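PDB 4EHS: DNA primase, which synthesises the short RNA primers used by DNA polymerase during replication and stimulates the DnaB helicase, to which the C-terminal domain described here binds. Local coordinates for residues Leu36-Arg39 with Tyr40-Asp44; Lys79-Ala82 with Leu83-Ala87; Asp68-Gln72 with Glu73-Asp77. All blocks are in the same frame, centred on the assembly; numbering follows the deposited sequence.

Contact 1: Leu36-Arg39 with Tyr40-Asp44; sequences LVIR and YLLED
Arg39 and Glu43, one helical turn apart, form the salt bridge of this contact, in which a single carboxylate oxygen takes two bonds. Glu43 OE2 accepts from Arg39 NE at 3.1 Å and from Arg39 NH2 at 3.2 Å, so the guanidinium grips side-on and the two flat groups lie only 13° apart. NE comes in on the anti side of OE2, whereas NH2 meets it nearly end-on to the C-O bond. The Arg39 chain starts anti to the backbone N and bends at chi2 (63°), which carries its head over to Glu43. The remaining nitrogen, NH1, is used differently: it bonds to the backbone oxygens Leu83 O and Asp86 O at the end of helix 78-85, where the positive charge would suit the helix dipole.

All of this sits on the last turns of helix 30-43, in the helicase-binding domain of the primase. Four regular i to i+4 bonds carry the backbone, from Tyr40 N to Leu36 O through to Glu43 N to Arg39 O, the shortest being Leu42 N to Ile38 O at 2.8 Å. Asp44, the first residue to leave helical geometry, is also the N-cap of helix 45-51, its side chain capping a backbone N there; its OD1 is hydrogen-bonded to Ser46 OG as well.

Apolar contacts occupy other faces. Leu36 CG lies 4.0 Å from Tyr40 CE2, the two side chains running alongside each other in the same direction. Tyr40 carries on to hydrogen-bond Lys92 N through its hydroxyl, while its ring meets Phe96. Ile38 CG2 and Leu42 CD1 approach to 4.2 Å with their side chains at a slant, next to Leu83 of helix 78-85.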
ATOM      1  N   LEU A  36      15.949  13.509  -4.405  1.00 12.17           N
ATOM      2  CA  LEU A  36      15.583  14.453  -3.349  1.00 11.71           C
ATOM      3  C   LEU A  36      14.901  13.714  -2.231  1.00 12.76           C
ATOM      4  O   LEU A  36      15.275  13.889  -1.079  1.00 11.73           O
ATOM      5  CB  LEU A  36      14.802  15.643  -3.889  1.00 12.61           C
ATOM      6  CG  LEU A  36      14.409  16.740  -2.913  1.00 14.14           C
ATOM      7  CD1 LEU A  36      15.663  17.419  -2.382  1.00 16.65           C
ATOM      8  CD2 LEU A  36      13.517  17.747  -3.647  1.00 15.17           C
ATOM      9  N   VAL A  37      13.958  12.859  -2.619  1.00 11.34           N
ATOM     10  CA  VAL A  37      13.150  12.121  -1.643  1.00 13.46           C
ATOM     11  C   VAL A  37      14.117  11.223  -0.839  1.00 11.48           C
ATOM     12  O   VAL A  37      14.064  11.219   0.404  1.00 12.05           O
ATOM     13  CB  VAL A  37      11.995  11.353  -2.349  1.00 12.47           C
ATOM     14  CG1 VAL A  37      11.430  10.329  -1.378  1.00 13.75           C
ATOM     15  CG2 VAL A  37      10.849  12.310  -2.726  1.00 13.54           C
ATOM     16  N   ILE A  38      15.027  10.503  -1.506  1.00 12.04           N
ATOM     17  CA  ILE A  38      15.899   9.587  -0.819  1.00 11.97           C
ATOM     18  C   ILE A  38      16.883  10.357   0.076  1.00 13.26           C
ATOM     19  O   ILE A  38      17.295   9.879   1.149  1.00 11.14           O
ATOM     20  CB  ILE A  38      16.607   8.675  -1.821  1.00 13.06           C
ATOM     21  CG1 ILE A  38      15.536   7.728  -2.451  1.00 13.96           C
ATOM     22  CG2 ILE A  38      17.662   7.797  -1.107  1.00 13.41           C
ATOM     23  CD1 ILE A  38      16.066   6.983  -3.667  1.00 14.52           C
ATOM     24  N   ARG A  39      17.293  11.516  -0.448  1.00 11.97           N
ATOM     25  CA  ARG A  39      18.264  12.343   0.345  1.00 12.41           C
ATOM     26  C   ARG A  39      17.636  12.759   1.711  1.00 11.91           C
ATOM     27  O   ARG A  39      18.306  12.761   2.803  1.00 11.97           O
ATOM     28  CB  ARG A  39      18.677  13.569  -0.520  1.00 11.89           C
ATOM     29  CG  ARG A  39      19.682  14.413   0.341  1.00 13.33           C
ATOM     30  CD  ARG A  39      20.961  13.639   0.664  1.00 14.30           C
ATOM     31  NE  ARG A  39      21.801  14.679   1.310  1.00 17.21           N
ATOM     32  CZ  ARG A  39      22.666  15.404   0.624  1.00 16.59           C
ATOM     33  NH1 ARG A  39      23.028  15.033  -0.628  1.00 19.19           N
ATOM     34  NH2 ARG A  39      23.273  16.442   1.255  1.00 19.29           N
ATOM     35  N   TYR A  40      16.363  13.141   1.685  1.00 10.61           N
ATOM     36  CA  TYR A  40      15.639  13.421   2.938  1.00 11.75           C
ATOM     37  C   TYR A  40      15.665  12.183   3.844  1.00 12.15           C
ATOM     38  O   TYR A  40      15.900  12.307   5.063  1.00 13.46           O
ATOM     39  CB  TYR A  40      14.190  13.726   2.691  1.00 10.96           C
ATOM     40  CG  TYR A  40      13.880  15.201   2.426  1.00 11.52           C
ATOM     41  CD1 TYR A  40      13.847  16.103   3.470  1.00 12.69           C
ATOM     42  CD2 TYR A  40      13.629  15.654   1.139  1.00 12.14           C
ATOM     43  CE1 TYR A  40      13.525  17.471   3.251  1.00 13.23           C
ATOM     44  CE2 TYR A  40      13.318  17.008   0.898  1.00 13.08           C
ATOM     45  CZ  TYR A  40      13.319  17.929   1.973  1.00 14.68           C
ATOM     46  OH  TYR A  40      13.007  19.257   1.757  1.00 15.29           O
ATOM     47  N   LEU A  41      15.348  11.009   3.288  1.00 11.73           N
ATOM     48  CA  LEU A  41      15.414   9.746   4.106  1.00 11.77           C
ATOM     49  C   LEU A  41      16.819   9.441   4.645  1.00 13.26           C
ATOM     50  O   LEU A  41      16.959   8.906   5.766  1.00 13.08           O
ATOM     51  CB  LEU A  41      14.968   8.547   3.264  1.00 12.51           C
ATOM     52  CG  LEU A  41      13.662   8.830   2.512  1.00 13.21           C
ATOM     53  CD1 LEU A  41      13.384   7.525   1.790  1.00 14.39           C
ATOM     54  CD2 LEU A  41      12.426   9.185   3.360  1.00 15.20           C
ATOM     55  N   LEU A  42      17.845   9.773   3.885  1.00 11.64           N
ATOM     56  CA  LEU A  42      19.217   9.585   4.379  1.00 12.19           C
ATOM     57  C   LEU A  42      19.538  10.530   5.545  1.00 11.80           C
ATOM     58  O   LEU A  42      20.354  10.176   6.452  1.00 12.90           O
ATOM     59  CB  LEU A  42      20.214   9.835   3.225  1.00 12.67           C
ATOM     60  CG  LEU A  42      20.308   8.634   2.271  1.00 15.21           C
ATOM     61  CD1 LEU A  42      21.021   9.173   0.995  1.00 14.75           C
ATOM     62  CD2 LEU A  42      21.128   7.452   2.854  1.00 16.19           C
ATOM     63  N   GLU A  43      19.034  11.749   5.477  1.00 11.42           N
ATOM     64  CA  GLU A  43      19.386  12.759   6.504  1.00 12.41           C
ATOM     65  C   GLU A  43      18.555  12.572   7.762  1.00 13.54           C
ATOM     66  O   GLU A  43      18.997  12.932   8.873  1.00 12.09           O
ATOM     67  CB  GLU A  43      19.200  14.183   6.006  1.00 14.07           C
ATOM     68  CG  GLU A  43      20.235  14.455   4.899  1.00 21.39           C
ATOM     69  CD  GLU A  43      21.009  15.766   5.008  1.00 21.58           C
ATOM     70  OE1 GLU A  43      20.756  16.569   5.931  1.00 21.30           O
ATOM     71  OE2 GLU A  43      21.780  16.070   4.030  1.00 24.99           O
ATOM     72  N   ASP A  44      17.326  12.026   7.607  1.00 13.69           N
ATOM     73  CA  ASP A  44      16.476  11.897   8.788  1.00 13.74           C
ATOM     74  C   ASP A  44      15.731  10.564   8.685  1.00 15.86           C
ATOM     75  O   ASP A  44      14.771  10.446   7.971  1.00 12.34           O
ATOM     76  CB  ASP A  44      15.551  13.103   8.967  1.00 14.18           C
ATOM     77  CG  ASP A  44      14.739  13.036  10.299  1.00 15.47           C
ATOM     78  OD1 ASP A  44      14.623  11.957  10.905  1.00 15.51           O
ATOM     79  OD2 ASP A  44      14.240  14.064  10.653  1.00 17.76           O
TER

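Contact 2: Lys79-Ala82 with Leu83-Ala87; sequences KLVA and LLLDA
From Leu83 N to Lys79 O through to Asp86 N to Ala82 O, four successive i to i+4 bonds run down the end of helix 78-85, and the last two are more bent than the first two: Leu83 N to Lys79 O makes an N-H...O angle of 153°, Leu85 N to Val81 O only 132°. Ala82 O ends the series with two partners, Asp86 N at 2.8 Å and, weakly, Leu85 N at 3.3 Å. Asp86 is the first residue to leave helical geometry.

The side-chain contact is between Val81 and Leu85, which lie alongside each other and point the same way. Val81 CG1, anti to its own N, touches Leu85 CD1 at 3.9 Å and Leu85 CD2 at 4.1 Å, so both methyls of the leucine rest against one branch of the valine. Leu85 CD1 is also pressed to 3.2 Å from Val81 O, a tight fit that goes with a chi1 of -93°, away from a staggered value.

This pair lies on a partly exposed side of the helix. Leu80 and Leu83 turn inward instead: Leu80 packs on Leu42 of helix 30-43 and on Ala69 and Leu70 of helix 64-71, and Leu83 sits against Lys35 and Ile38 of helix 30-43.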
ATOM      1  N   LYS A  79      26.570   3.893  -4.266  1.00 23.22           N
ATOM      2  CA  LYS A  79      25.470   4.717  -4.769  1.00 21.75           C
ATOM      3  C   LYS A  79      24.846   5.601  -3.715  1.00 21.39           C
ATOM      4  O   LYS A  79      24.519   6.791  -3.959  1.00 21.05           O
ATOM      5  CB  LYS A  79      24.432   3.824  -5.526  1.00 25.11           C
ATOM      6  CG  LYS A  79      24.991   3.312  -6.871  1.00 24.89           C
ATOM      7  CD  LYS A  79      23.996   2.546  -7.743  1.00 26.45           C
ATOM      8  CE  LYS A  79      24.758   1.873  -8.882  1.00 32.48           C
ATOM      9  NZ  LYS A  79      23.887   1.283  -9.946  1.00 33.46           N
ATOM     10  N   LEU A  80      24.651   5.023  -2.528  1.00 21.38           N
ATOM     11  CA  LEU A  80      23.997   5.726  -1.407  1.00 22.85           C
ATOM     12  C   LEU A  80      24.950   6.750  -0.831  1.00 25.35           C
ATOM     13  O   LEU A  80      24.556   7.872  -0.527  1.00 28.60           O
ATOM     14  CB  LEU A  80      23.547   4.706  -0.351  1.00 23.27           C
ATOM     15  CG  LEU A  80      22.363   5.056   0.488  1.00 30.24           C
ATOM     16  CD1 LEU A  80      21.164   5.288  -0.456  1.00 23.76           C
ATOM     17  CD2 LEU A  80      22.097   3.919   1.490  1.00 23.15           C
ATOM     18  N   VAL A  81      26.224   6.385  -0.736  1.00 24.84           N
ATOM     19  CA  VAL A  81      27.253   7.349  -0.324  1.00 29.15           C
ATOM     20  C   VAL A  81      27.257   8.561  -1.279  1.00 28.39           C
ATOM     21  O   VAL A  81      27.226   9.726  -0.854  1.00 25.30           O
ATOM     22  CB  VAL A  81      28.647   6.665  -0.211  1.00 29.73           C
ATOM     23  CG1 VAL A  81      29.788   7.696  -0.154  1.00 30.46           C
ATOM     24  CG2 VAL A  81      28.640   5.694   0.984  1.00 28.08           C
ATOM     25  N   ALA A  82      27.208   8.291  -2.577  1.00 26.10           N
ATOM     26  CA  ALA A  82      27.298   9.374  -3.541  1.00 26.54           C
ATOM     27  C   ALA A  82      26.065  10.293  -3.432  1.00 26.45           C
ATOM     28  O   ALA A  82      26.155  11.538  -3.556  1.00 25.51           O
ATOM     29  CB  ALA A  82      27.405   8.811  -4.943  1.00 27.26           C
ATOM     30  N   LEU A  83      24.903   9.686  -3.210  1.00 22.78           N
ATOM     31  CA  LEU A  83      23.727  10.499  -3.060  1.00 21.20           C
ATOM     32  C   LEU A  83      23.792  11.334  -1.754  1.00 23.35           C
ATOM     33  O   LEU A  83      23.387  12.494  -1.731  1.00 24.07           O
ATOM     34  CB  LEU A  83      22.495   9.552  -3.115  1.00 20.35           C
ATOM     35  CG  LEU A  83      21.105  10.083  -2.925  1.00 21.52           C
ATOM     36  CD1 LEU A  83      20.834  11.176  -3.935  1.00 19.54           C
ATOM     37  CD2 LEU A  83      20.110   8.949  -3.097  1.00 21.57           C
ATOM     38  N   LEU A  84      24.350  10.761  -0.679  1.00 22.75           N
ATOM     39  CA  LEU A  84      24.380  11.424   0.607  1.00 23.79           C
ATOM     40  C   LEU A  84      25.338  12.618   0.518  1.00 25.97           C
ATOM     41  O   LEU A  84      25.199  13.608   1.279  1.00 25.51           O
ATOM     42  CB  LEU A  84      24.852  10.434   1.699  1.00 25.00           C
ATOM     43  CG  LEU A  84      24.785  10.916   3.172  1.00 27.33           C
ATOM     44  CD1 LEU A  84      25.924  11.869   3.535  1.00 35.41           C
ATOM     45  CD2 LEU A  84      23.450  11.516   3.627  1.00 26.41           C
ATOM     46  N   LEU A  85      26.271  12.502  -0.420  1.00 23.67           N
ATOM     47  CA  LEU A  85      27.346  13.470  -0.663  1.00 30.29           C
ATOM     48  C   LEU A  85      27.050  14.536  -1.746  1.00 35.00           C
ATOM     49  O   LEU A  85      27.663  15.579  -1.752  1.00 35.20           O
ATOM     50  CB  LEU A  85      28.599  12.726  -1.112  1.00 33.43           C
ATOM     51  CG  LEU A  85      29.721  12.262  -0.160  1.00 44.50           C
ATOM     52  CD1 LEU A  85      29.255  11.346   0.985  1.00 46.48           C
ATOM     53  CD2 LEU A  85      30.839  11.604  -0.978  1.00 41.94           C
ATOM     54  N   ASP A  86      26.143  14.237  -2.673  1.00 28.87           N
ATOM     55  CA  ASP A  86      25.660  15.154  -3.718  1.00 24.39           C
ATOM     56  C   ASP A  86      25.444  16.586  -3.173  1.00 24.07           C
ATOM     57  O   ASP A  86      24.647  16.829  -2.267  1.00 19.74           O
ATOM     58  CB  ASP A  86      24.328  14.576  -4.279  1.00 24.35           C
ATOM     59  CG  ASP A  86      23.909  15.175  -5.588  1.00 23.60           C
ATOM     60  OD1 ASP A  86      24.194  16.344  -5.851  1.00 25.98           O
ATOM     61  OD2 ASP A  86      23.184  14.519  -6.350  1.00 25.79           O
ATOM     62  N   ALA A  87      26.116  17.542  -3.811  1.00 22.15           N
ATOM     63  CA  ALA A  87      26.037  18.941  -3.349  1.00 23.23           C
ATOM     64  C   ALA A  87      24.812  19.758  -3.839  1.00 22.59           C
ATOM     65  O   ALA A  87      24.638  20.904  -3.424  1.00 29.48           O
ATOM     66  CB  ALA A  87      27.341  19.674  -3.734  1.00 23.55           C
TER

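Contact 3: Asp68-Gln72 with Glu73-Asp77; sequences DALCQ and EKLDD
Lys74 N reaches back five residues to Ala69 O, a 2.8 Å bond with an N-H...O angle of 158° that closes the end of helix 64-71. Glu73 makes this possible by taking left-handed backbone angles (phi 39°, psi 39°), which swing the chain round. The result resembles a Schellman ending, although Glu73 N stays 3.6 Å from Leu70 O, long for the second bond of that motif.

Beyond it the chain passes through an inverse gamma turn centred on Lys74 and a type I turn from Lys74 to Asp77. That brings Asp77 back to the helix it left: Asp77 CG lies 3.8 Å from Ala69 CB, a methyl against the carbon of a carboxylate. Lys74 CB also approaches Ala69 CB, at 4.1 Å. On another side Leu70 CD1 and Leu75 CD2 meet at 4.2 Å, their chains crossing at a slant, and Leu75 also touches Leu80 of helix 78-85. The Glu73 side chain reaches the second subunit, where its OE2 is hydrogen-bonded to Ser123 OG.

Asp77 is the N-cap of the next helix, its OD2 accepting from Leu80 N; the carboxylate thus has one flank on an alanine methyl while its charge would favour the start of helix 78-85.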
ATOM      1  N   ASP A  68      16.750   0.733  -2.113  1.00 17.32           N
ATOM      2  CA  ASP A  68      16.972  -0.600  -1.565  1.00 18.29           C
ATOM      3  C   ASP A  68      18.112  -0.611  -0.544  1.00 19.17           C
ATOM      4  O   ASP A  68      17.991  -1.236   0.503  1.00 16.54           O
ATOM      5  CB  ASP A  68      17.253  -1.603  -2.723  1.00 19.33           C
ATOM      6  CG  ASP A  68      15.978  -2.055  -3.411  1.00 25.41           C
ATOM      7  OD1 ASP A  68      14.887  -1.892  -2.834  1.00 26.35           O
ATOM      8  OD2 ASP A  68      16.087  -2.530  -4.544  1.00 28.45           O
ATOM      9  N   ALA A  69      19.248  -0.002  -0.864  1.00 18.90           N
ATOM     10  CA  ALA A  69      20.392  -0.032   0.025  1.00 18.94           C
ATOM     11  C   ALA A  69      20.080   0.680   1.328  1.00 19.87           C
ATOM     12  O   ALA A  69      20.515   0.249   2.406  1.00 18.43           O
ATOM     13  CB  ALA A  69      21.625   0.569  -0.644  1.00 20.82           C
ATOM     14  N   LEU A  70      19.326   1.771   1.235  1.00 19.54           N
ATOM     15  CA  LEU A  70      18.956   2.549   2.412  1.00 19.54           C
ATOM     16  C   LEU A  70      18.003   1.770   3.312  1.00 20.44           C
ATOM     17  O   LEU A  70      17.931   2.016   4.516  1.00 22.43           O
ATOM     18  CB  LEU A  70      18.320   3.877   1.998  1.00 19.82           C
ATOM     19  CG  LEU A  70      17.607   4.660   3.102  1.00 22.49           C
ATOM     20  CD1 LEU A  70      18.588   5.077   4.185  1.00 26.24           C
ATOM     21  CD2 LEU A  70      16.892   5.873   2.525  1.00 26.45           C
ATOM     22  N   CYS A  71      17.274   0.830   2.722  1.00 19.03           N
ATOM     23  CA  CYS A  71      16.329   0.018   3.464  1.00 23.28           C
ATOM     24  C   CYS A  71      17.066  -1.050   4.216  1.00 24.78           C
ATOM     25  O   CYS A  71      16.657  -1.416   5.339  1.00 24.94           O
ATOM     26  CB  CYS A  71      15.345  -0.629   2.498  1.00 27.15           C
ATOM     27  SG  CYS A  71      14.107   0.541   2.047  1.00 30.22           S
ATOM     28  N   GLN A  72      18.144  -1.559   3.630  1.00 23.50           N
ATOM     29  CA  GLN A  72      18.940  -2.604   4.264  1.00 24.19           C
ATOM     30  C   GLN A  72      20.153  -2.018   4.978  1.00 26.29           C
ATOM     31  O   GLN A  72      21.169  -2.690   5.150  1.00 25.00           O
ATOM     32  CB  GLN A  72      19.388  -3.639   3.229  1.00 27.92           C
ATOM     33  CG  GLN A  72      18.393  -3.861   2.102  1.00 31.47           C
ATOM     34  CD  GLN A  72      19.025  -4.512   0.888  1.00 36.82           C
ATOM     35  OE1 GLN A  72      18.512  -4.405  -0.226  1.00 42.18           O
ATOM     36  NE2 GLN A  72      20.145  -5.194   1.097  1.00 37.37           N
ATOM     37  N   GLU A  73      20.040  -0.760   5.392  1.00 19.72           N
ATOM     38  CA  GLU A  73      21.120  -0.086   6.085  1.00 22.73           C
ATOM     39  C   GLU A  73      22.476  -0.415   5.515  1.00 25.16           C
ATOM     40  O   GLU A  73      23.407  -0.636   6.296  1.00 23.75           O
ATOM     41  CB  GLU A  73      21.149  -0.330   7.620  1.00 26.17           C
ATOM     42  CG  GLU A  73      20.528   0.767   8.404  1.00 30.43           C
ATOM     43  CD  GLU A  73      20.293   0.381   9.859  1.00 37.00           C
ATOM     44  OE1 GLU A  73      20.420   1.280  10.698  1.00 38.65           O
ATOM     45  OE2 GLU A  73      19.993  -0.806  10.142  1.00 35.30           O
ATOM     46  N   LYS A  74      22.587  -0.523   4.198  1.00 20.83           N
ATOM     47  CA  LYS A  74      23.902  -0.699   3.605  1.00 23.41           C
ATOM     48  C   LYS A  74      24.425   0.701   3.427  1.00 24.10           C
ATOM     49  O   LYS A  74      24.540   1.155   2.296  1.00 23.02           O
ATOM     50  CB  LYS A  74      23.837  -1.373   2.245  1.00 23.90           C
ATOM     51  CG  LYS A  74      23.177  -2.761   2.259  1.00 33.77           C
ATOM     52  CD  LYS A  74      24.163  -3.813   2.653  1.00 36.58           C
ATOM     53  CE  LYS A  74      23.494  -5.176   2.868  1.00 38.61           C
ATOM     54  NZ  LYS A  74      22.754  -5.629   1.657  1.00 40.45           N
ATOM     55  N   LEU A  75      24.700   1.381   4.546  1.00 25.95           N
ATOM     56  CA  LEU A  75      25.072   2.789   4.513  1.00 28.85           C
ATOM     57  C   LEU A  75      26.469   3.103   3.934  1.00 31.43           C
ATOM     58  O   LEU A  75      26.824   4.278   3.769  1.00 33.38           O
ATOM     59  CB  LEU A  75      24.848   3.434   5.910  1.00 28.84           C
ATOM     60  CG  LEU A  75      23.411   3.255   6.479  1.00 33.07           C
ATOM     61  CD1 LEU A  75      23.172   3.896   7.860  1.00 32.86           C
ATOM     62  CD2 LEU A  75      22.325   3.723   5.525  1.00 32.51           C
ATOM     63  N   ASP A  76      27.280   2.080   3.637  1.00 27.01           N
ATOM     64  CA  ASP A  76      28.512   2.320   2.825  1.00 26.98           C
ATOM     65  C   ASP A  76      28.374   1.927   1.335  1.00 25.47           C
ATOM     66  O   ASP A  76      29.374   1.878   0.594  1.00 25.36           O
ATOM     67  CB  ASP A  76      29.739   1.625   3.472  1.00 29.77           C
ATOM     68  CG  ASP A  76      30.045   2.171   4.856  1.00 32.60           C
ATOM     69  OD1 ASP A  76      29.927   3.386   5.085  1.00 36.31           O
ATOM     70  OD2 ASP A  76      30.376   1.378   5.735  1.00 40.07           O
ATOM     71  N   ASP A  77      27.148   1.634   0.884  1.00 23.47           N
ATOM     72  CA  ASP A  77      26.939   1.291  -0.518  1.00 22.42           C
ATOM     73  C   ASP A  77      27.366   2.504  -1.366  1.00 24.79           C
ATOM     74  O   ASP A  77      26.934   3.649  -1.121  1.00 23.56           O
ATOM     75  CB  ASP A  77      25.471   0.878  -0.763  1.00 23.74           C
ATOM     76  CG  ASP A  77      25.112   0.764  -2.214  1.00 25.88           C
ATOM     77  OD1 ASP A  77      24.893  -0.348  -2.730  1.00 25.54           O
ATOM     78  OD2 ASP A  77      25.046   1.796  -2.872  1.00 29.91           O
TER

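How the contacts relate
The three contacts lie on helix 30-43, on the end of helix 64-71 with the loop after it, and on helix 78-85, which pack on one another, with centres 10 Å apart for contacts 1 and 2 and 12 Å for each of the other pairs. Contacts 1 and 2 also pack where Arg39 CZ stands 3.2 Å from Leu84 O and Ile38 CG2 lies 3.4 Å from Leu83 CD2. Contact 3 meets contact 1 through leucines, with Leu41 CB 3.4 Å from Leu70 CD2, and meets contact 2 where Leu80 CD2 packs 3.5 Å from Leu70 N. Of the three, contact 3 touches the second subunit; its Cys71 also carries a covalently bound beta-mercaptoethanol, probably from crystallisation. Primer synthesis belongs to the primase's central core domain.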